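Long-range contacts in putative histidinol-phosphate aminotransferase (Erwinia carotovora atroseptica, PDB 3LY1), which probably acts as a pyridoxal-phosphate-dependent aminotransferase, perhaps on histidinol phosphate: residues 277-282 against 344-349; 283-288 against 295-300. All blocks are in the same frame, centred on the assembly; numbering follows the deposited sequence.

Contact 1 (277-282 against 344-349); sequences LKALED and TMREFR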
loop_
_atom_site.group_PDB
_atom_site.type_symbol
_atom_site.label_atom_id
_atom_site.label_comp_id
_atom_site.label_asym_id
_atom_site.label_seq_id
_atom_site.Cartn_x
_atom_site.Cartn_y
_atom_site.Cartn_z
ATOM N N LEU A 277 -29.590 -1.794 20.059
ATOM C CA LEU A 277 -30.794 -2.580 19.726
ATOM C C LEU A 277 -31.933 -2.294 20.723
ATOM O O LEU A 277 -33.084 -2.153 20.300
ATOM C CB LEU A 277 -30.503 -4.092 19.636
ATOM C CG LEU A 277 -29.498 -4.572 18.556
ATOM C CD1 LEU A 277 -29.544 -6.105 18.345
ATOM C CD2 LEU A 277 -29.709 -3.836 17.213
ATOM N N LYS A 278 -31.594 -2.151 22.004
ATOM C CA LYS A 278 -32.568 -1.785 23.043
ATOM C C LYS A 278 -33.240 -0.461 22.683
ATOM O O LYS A 278 -34.454 -0.345 22.748
ATOM C CB LYS A 278 -31.889 -1.681 24.425
ATOM C CG LYS A 278 -32.858 -1.593 25.622
ATOM C CD LYS A 278 -32.126 -1.441 26.969
ATOM C CE LYS A 278 -33.003 -0.812 28.065
ATOM N NZ LYS A 278 -34.258 -1.575 28.292
ATOM N N ALA A 279 -32.444 0.547 22.292
ATOM C CA ALA A 279 -32.997 1.853 21.854
ATOM C C ALA A 279 -33.905 1.743 20.613
ATOM O O ALA A 279 -34.979 2.357 20.578
ATOM C CB ALA A 279 -31.878 2.905 21.634
ATOM N N LEU A 280 -33.499 0.955 19.613
ATOM C CA LEU A 280 -34.288 0.768 18.385
ATOM C C LEU A 280 -35.662 0.092 18.652
ATOM O O LEU A 280 -36.707 0.506 18.105
ATOM C CB LEU A 280 -33.481 0.001 17.319
ATOM C CG LEU A 280 -32.253 0.747 16.776
ATOM C CD1 LEU A 280 -31.377 -0.195 15.936
ATOM C CD2 LEU A 280 -32.671 1.991 15.926
ATOM N N GLU A 281 -35.633 -0.952 19.471
ATOM C CA GLU A 281 -36.834 -1.605 19.986
ATOM C C GLU A 281 -37.778 -0.665 20.743
ATOM O O GLU A 281 -38.976 -0.706 20.526
ATOM C CB GLU A 281 -36.442 -2.806 20.848
ATOM C CG GLU A 281 -36.050 -3.947 19.952
ATOM C CD GLU A 281 -35.444 -5.088 20.676
ATOM O OE1 GLU A 281 -35.494 -5.089 21.935
ATOM O OE2 GLU A 281 -34.908 -5.986 19.980
ATOM N N ASP A 282 -37.239 0.204 21.589
ATOM C CA ASP A 282 -38.067 1.185 22.298
ATOM C C ASP A 282 -38.717 2.155 21.294
ATOM O O ASP A 282 -39.843 2.565 21.464
ATOM C CB ASP A 282 -37.220 1.981 23.270
ATOM C CG ASP A 282 -36.746 1.146 24.487
ATOM O OD1 ASP A 282 -37.249 0.017 24.729
ATOM O OD2 ASP A 282 -35.848 1.639 25.199
ATOM N N THR A 344 -29.458 9.954 23.285
ATOM C CA THR A 344 -29.664 11.070 22.353
ATOM C C THR A 344 -30.802 10.735 21.354
ATOM O O THR A 344 -31.662 11.571 21.034
ATOM C CB THR A 344 -28.349 11.444 21.619
ATOM O OG1 THR A 344 -27.365 11.834 22.588
ATOM C CG2 THR A 344 -28.551 12.601 20.663
HETATM N N MSE A 345 -30.805 9.503 20.864
HETATM C CA MSE A 345 -31.878 9.029 20.014
HETATM C C MSE A 345 -33.262 9.139 20.716
HETATM O O MSE A 345 -34.213 9.675 20.134
HETATM C CB MSE A 345 -31.590 7.583 19.605
HETATM C CG MSE A 345 -30.372 7.436 18.736
HETATM SE SE MSE A 345 -29.890 5.569 18.477
HETATM C CE MSE A 345 -31.480 4.914 17.585
ATOM N N ARG A 346 -33.350 8.709 21.987
ATOM C CA ARG A 346 -34.595 8.841 22.743
ATOM C C ARG A 346 -35.030 10.282 22.844
ATOM O O ARG A 346 -36.222 10.579 22.729
ATOM C CB ARG A 346 -34.483 8.204 24.134
ATOM C CG ARG A 346 -34.404 6.700 24.077
ATOM C CD ARG A 346 -34.084 6.106 25.484
ATOM N NE ARG A 346 -34.032 4.650 25.424
ATOM C CZ ARG A 346 -32.923 3.915 25.388
ATOM N NH1 ARG A 346 -31.716 4.479 25.477
ATOM N NH2 ARG A 346 -33.014 2.593 25.303
ATOM N N GLU A 347 -34.065 11.183 23.022
ATOM C CA GLU A 347 -34.364 12.606 23.117
ATOM C C GLU A 347 -34.793 13.186 21.768
ATOM O O GLU A 347 -35.683 14.063 21.718
ATOM C CB GLU A 347 -33.162 13.390 23.643
ATOM C CG GLU A 347 -32.848 13.149 25.109
ATOM C CD GLU A 347 -33.963 13.624 26.023
ATOM O OE1 GLU A 347 -34.206 14.860 26.090
ATOM O OE2 GLU A 347 -34.609 12.757 26.654
ATOM N N PHE A 348 -34.148 12.730 20.688
ATOM C CA PHE A 348 -34.533 13.107 19.332
ATOM C C PHE A 348 -35.999 12.735 19.088
ATOM O O PHE A 348 -36.752 13.525 18.468
ATOM C CB PHE A 348 -33.689 12.396 18.270
ATOM C CG PHE A 348 -32.415 13.111 17.865
ATOM C CD1 PHE A 348 -31.667 13.838 18.761
ATOM C CD2 PHE A 348 -31.949 12.997 16.562
ATOM C CE1 PHE A 348 -30.470 14.450 18.378
ATOM C CE2 PHE A 348 -30.755 13.606 16.165
ATOM C CZ PHE A 348 -30.013 14.332 17.075
ATOM N N ARG A 349 -36.395 11.539 19.539
ATOM C CA ARG A 349 -37.757 11.050 19.309
ATOM C C ARG A 349 -38.790 12.030 19.908
ATOM O O ARG A 349 -39.821 12.331 19.286
ATOM C CB ARG A 349 -37.925 9.631 19.861
ATOM C CG ARG A 349 -39.375 9.086 19.984
ATOM C CD ARG A 349 -40.198 9.171 18.680
ATOM N NE ARG A 349 -39.598 8.507 17.510
ATOM C CZ ARG A 349 -39.721 7.212 17.198
ATOM N NH1 ARG A 349 -40.406 6.400 17.977
ATOM N NH2 ARG A 349 -39.173 6.731 16.074
HETATM O O HOH W 1 -37.064 4.671 25.849
#
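The guanidinium of Arg346 has the methyl of Ala279 over one face, with CB 3.7 Å above the plane and displaced toward the rim, while Asp282 OD2 and a water lie at its edge, in the plane. Around this group two nearly parallel helices pair, 259-283 and 335-350, in what is the small C-terminal domain of a fold-type I aminotransferase. The axes of the two short segments stand 10.3 Å apart at an angle of only 16°, too far for the backbones to meet, so long side chains bridge the gap. Alanine suits the middle, since its small side chain lets the flat cation lie close to the helix.

Arginine has the needed length: it runs extended from CG to NE (chi2 172°, chi3 179°) and sets NH2 3.0 Å from Asp282 OD2. This salt bridge is almost straight at the hydrogen, yet it is one-armed and meets the carboxylate from above its plane. The water accepts from Arg346 NE and returns a weak bond to Asp282 OD2, so one oxygen receives both links. Arg346 NH1 turns to Asp343, one helical turn back; the two carboxylates would offset the repulsion from Lys278 NZ, which stands 5.3 Å from Arg346 NH2 without contact.

On the inner side polar atoms give way to hydrocarbon. Selenomethionine Met345, also set against Tyr306 and Met310 of helix 303-312, bends at chi3 and presents its terminal methyl obliquely to a leucine branch: Met345 CE lies 3.6 Å from Leu280 CD2.

Contact 2 (283-288 against 295-300); sequences LKLPYL and VFHQLV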
loop_
_atom_site.group_PDB
_atom_site.type_symbol
_atom_site.label_atom_id
_atom_site.label_comp_id
_atom_site.label_asym_id
_atom_site.label_seq_id
_atom_site.Cartn_x
_atom_site.Cartn_y
_atom_site.Cartn_z
ATOM N N LEU A 283 -37.972 2.527 20.263
ATOM C CA LEU A 283 -38.435 3.482 19.255
ATOM C C LEU A 283 -39.271 2.838 18.149
ATOM O O LEU A 283 -39.838 3.538 17.271
ATOM C CB LEU A 283 -37.214 4.179 18.639
ATOM C CG LEU A 283 -36.430 5.080 19.592
ATOM C CD1 LEU A 283 -35.125 5.502 18.901
ATOM C CD2 LEU A 283 -37.323 6.261 19.974
ATOM N N LYS A 284 -39.331 1.512 18.191
ATOM C CA LYS A 284 -39.987 0.699 17.157
ATOM C C LYS A 284 -39.447 0.990 15.761
ATOM O O LYS A 284 -40.214 1.121 14.795
ATOM C CB LYS A 284 -41.515 0.886 17.205
ATOM C CG LYS A 284 -42.123 0.456 18.515
ATOM C CD LYS A 284 -43.645 0.584 18.505
ATOM C CE LYS A 284 -44.274 0.202 19.875
ATOM N NZ LYS A 284 -45.769 0.481 19.947
ATOM N N LEU A 285 -38.120 1.092 15.648
ATOM C CA LEU A 285 -37.480 1.245 14.349
ATOM C C LEU A 285 -36.938 -0.136 13.930
ATOM O O LEU A 285 -36.170 -0.733 14.660
ATOM C CB LEU A 285 -36.382 2.328 14.388
ATOM C CG LEU A 285 -36.879 3.774 14.511
ATOM C CD1 LEU A 285 -35.703 4.714 14.981
ATOM C CD2 LEU A 285 -37.538 4.286 13.199
ATOM N N PRO A 286 -37.379 -0.662 12.766
ATOM C CA PRO A 286 -36.842 -1.961 12.363
ATOM C C PRO A 286 -35.308 -1.910 12.124
ATOM O O PRO A 286 -34.768 -0.874 11.700
ATOM C CB PRO A 286 -37.580 -2.258 11.034
ATOM C CG PRO A 286 -38.873 -1.453 11.123
ATOM C CD PRO A 286 -38.508 -0.224 11.915
ATOM N N TYR A 287 -34.639 -3.013 12.413
ATOM C CA TYR A 287 -33.230 -3.205 12.062
ATOM C C TYR A 287 -32.926 -4.614 11.583
ATOM O O TYR A 287 -33.674 -5.557 11.848
ATOM C CB TYR A 287 -32.357 -2.892 13.243
ATOM C CG TYR A 287 -32.611 -3.782 14.435
ATOM C CD1 TYR A 287 -33.551 -3.427 15.408
ATOM C CD2 TYR A 287 -31.928 -4.980 14.592
ATOM C CE1 TYR A 287 -33.796 -4.258 16.513
ATOM C CE2 TYR A 287 -32.160 -5.811 15.683
ATOM C CZ TYR A 287 -33.091 -5.434 16.644
ATOM O OH TYR A 287 -33.331 -6.261 17.721
ATOM N N LEU A 288 -31.795 -4.756 10.898
ATOM C CA LEU A 288 -31.355 -6.049 10.399
ATOM C C LEU A 288 -30.427 -6.708 11.416
ATOM O O LEU A 288 -29.787 -6.032 12.229
ATOM C CB LEU A 288 -30.675 -5.901 9.023
ATOM C CG LEU A 288 -31.472 -5.230 7.890
ATOM C CD1 LEU A 288 -30.723 -5.259 6.532
ATOM C CD2 LEU A 288 -32.812 -5.908 7.710
ATOM N N VAL A 295 -24.789 -1.559 12.738
ATOM C CA VAL A 295 -26.184 -1.956 12.644
ATOM C C VAL A 295 -26.827 -1.127 11.544
ATOM O O VAL A 295 -26.562 0.106 11.412
ATOM C CB VAL A 295 -26.937 -1.748 14.007
ATOM C CG1 VAL A 295 -28.508 -1.973 13.857
ATOM C CG2 VAL A 295 -26.358 -2.614 15.103
ATOM N N PHE A 296 -27.623 -1.798 10.723
ATOM C CA PHE A 296 -28.351 -1.142 9.664
ATOM C C PHE A 296 -29.785 -1.072 10.163
ATOM O O PHE A 296 -30.379 -2.091 10.489
ATOM C CB PHE A 296 -28.213 -1.938 8.363
ATOM C CG PHE A 296 -28.415 -1.130 7.098
ATOM C CD1 PHE A 296 -27.587 -0.057 6.791
ATOM C CD2 PHE A 296 -29.364 -1.528 6.162
ATOM C CE1 PHE A 296 -27.732 0.648 5.582
ATOM C CE2 PHE A 296 -29.514 -0.817 4.939
ATOM C CZ PHE A 296 -28.703 0.254 4.664
ATOM N N HIS A 297 -30.312 0.136 10.318
ATOM C CA HIS A 297 -31.707 0.321 10.755
ATOM C C HIS A 297 -32.471 1.345 9.928
ATOM O O HIS A 297 -31.874 2.193 9.228
ATOM C CB HIS A 297 -31.802 0.629 12.242
ATOM C CG HIS A 297 -31.409 2.026 12.646
ATOM N ND1 HIS A 297 -32.290 3.085 12.608
ATOM C CD2 HIS A 297 -30.265 2.512 13.195
ATOM C CE1 HIS A 297 -31.701 4.171 13.103
ATOM N NE2 HIS A 297 -30.468 3.850 13.470
ATOM N N GLN A 298 -33.797 1.233 10.027
ATOM C CA GLN A 298 -34.706 2.036 9.248
ATOM C C GLN A 298 -34.934 3.381 9.912
ATOM O O GLN A 298 -34.724 3.537 11.118
ATOM C CB GLN A 298 -36.040 1.288 9.084
ATOM C CG GLN A 298 -36.860 1.753 7.903
ATOM C CD GLN A 298 -38.177 0.972 7.758
ATOM O OE1 GLN A 298 -38.232 -0.214 8.036
ATOM N NE2 GLN A 298 -39.228 1.655 7.325
ATOM N N LEU A 299 -35.303 4.363 9.096
ATOM C CA LEU A 299 -35.680 5.684 9.579
ATOM C C LEU A 299 -37.053 6.050 9.064
ATOM O O LEU A 299 -37.438 5.639 7.954
ATOM C CB LEU A 299 -34.685 6.739 9.122
ATOM C CG LEU A 299 -33.296 6.640 9.734
ATOM C CD1 LEU A 299 -32.285 7.565 9.021
ATOM C CD2 LEU A 299 -33.387 6.934 11.260
ATOM N N VAL A 300 -37.780 6.836 9.856
ATOM C CA VAL A 300 -39.033 7.434 9.415
ATOM C C VAL A 300 -38.854 8.919 9.021
ATOM O O VAL A 300 -39.703 9.475 8.322
ATOM C CB VAL A 300 -40.193 7.176 10.434
ATOM C CG1 VAL A 300 -40.484 5.662 10.496
ATOM C CG2 VAL A 300 -39.869 7.665 11.798
HETATM O O HOH W 2 -27.547 -4.704 11.093
#
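Val295, near the start of strand 294-298, lays CG1, anti to its backbone N, 4.0 Å from Tyr287 CB. Its branched side chain suits this buried spot, where it also meets Leu276 of helix 259-283. At Phe296 the backbone turns to the loop: Leu288 N donates to Phe296 O over 3.0 Å, nearly along the C=O axis, and a water accepts from Phe296 N while sitting 2.8 Å from Leu288 O. The Phe296 ring lies alongside Leu288, whose CD1 touches the ring edge at CD2, and it also meets Trp327.

His297 faces Tyr287 as a non-hydrogen-bonded antiparallel pair, their CB atoms 3.7 Å apart. This single bridge lets the loop flank one side of the strand, whose other side pairs with strand 327-331 in the small domain's antiparallel sheet. Both rings take the crowded first torsion (chi1 75° for His297, 61° for Tyr287). Within the strand, His297 ND1 donates to Gln298 O over 2.9 Å, from above the carbonyl plane.

Gln298 N makes the bridge's second bond, to Pro286 O (2.9 Å, 171° at the hydrogen). Pro286 has no N-H to return to Gln298 O, so the pairing stops at one bond; that oxygen takes His297 ND1. The extended Gln298 chain crosses the Pro286 ring obliquely and brings OE1 to CG. Beyond the strand, Val300 CG1 meets Leu285 CD2 at 4.2 Å, the same methyl that rests against Gln298 O.

How the contacts relate
Contact 1 uses the last turns of helix 259-283, contact 2 the loop that follows them, and contact 2 is nested inside the loop that contact 1 closes. Contact 1 is only partly buried, and joins helix to helix through a charged outer side and an apolar inner side; contact 2 is mostly buried, and joins a loop to a strand through backbone hydrogen bonds and hydrocarbon. Leu280 serves both, its CD2 packing against His297 CG at 3.5 Å as well as against Met345. Tyr287 OH reaches Glu281 OE2 at 2.8 Å, a probable hydrogen bond. Contact 2 lies nearer the cofactor, Phe296 being about 7 Å from Asn152 between side chains.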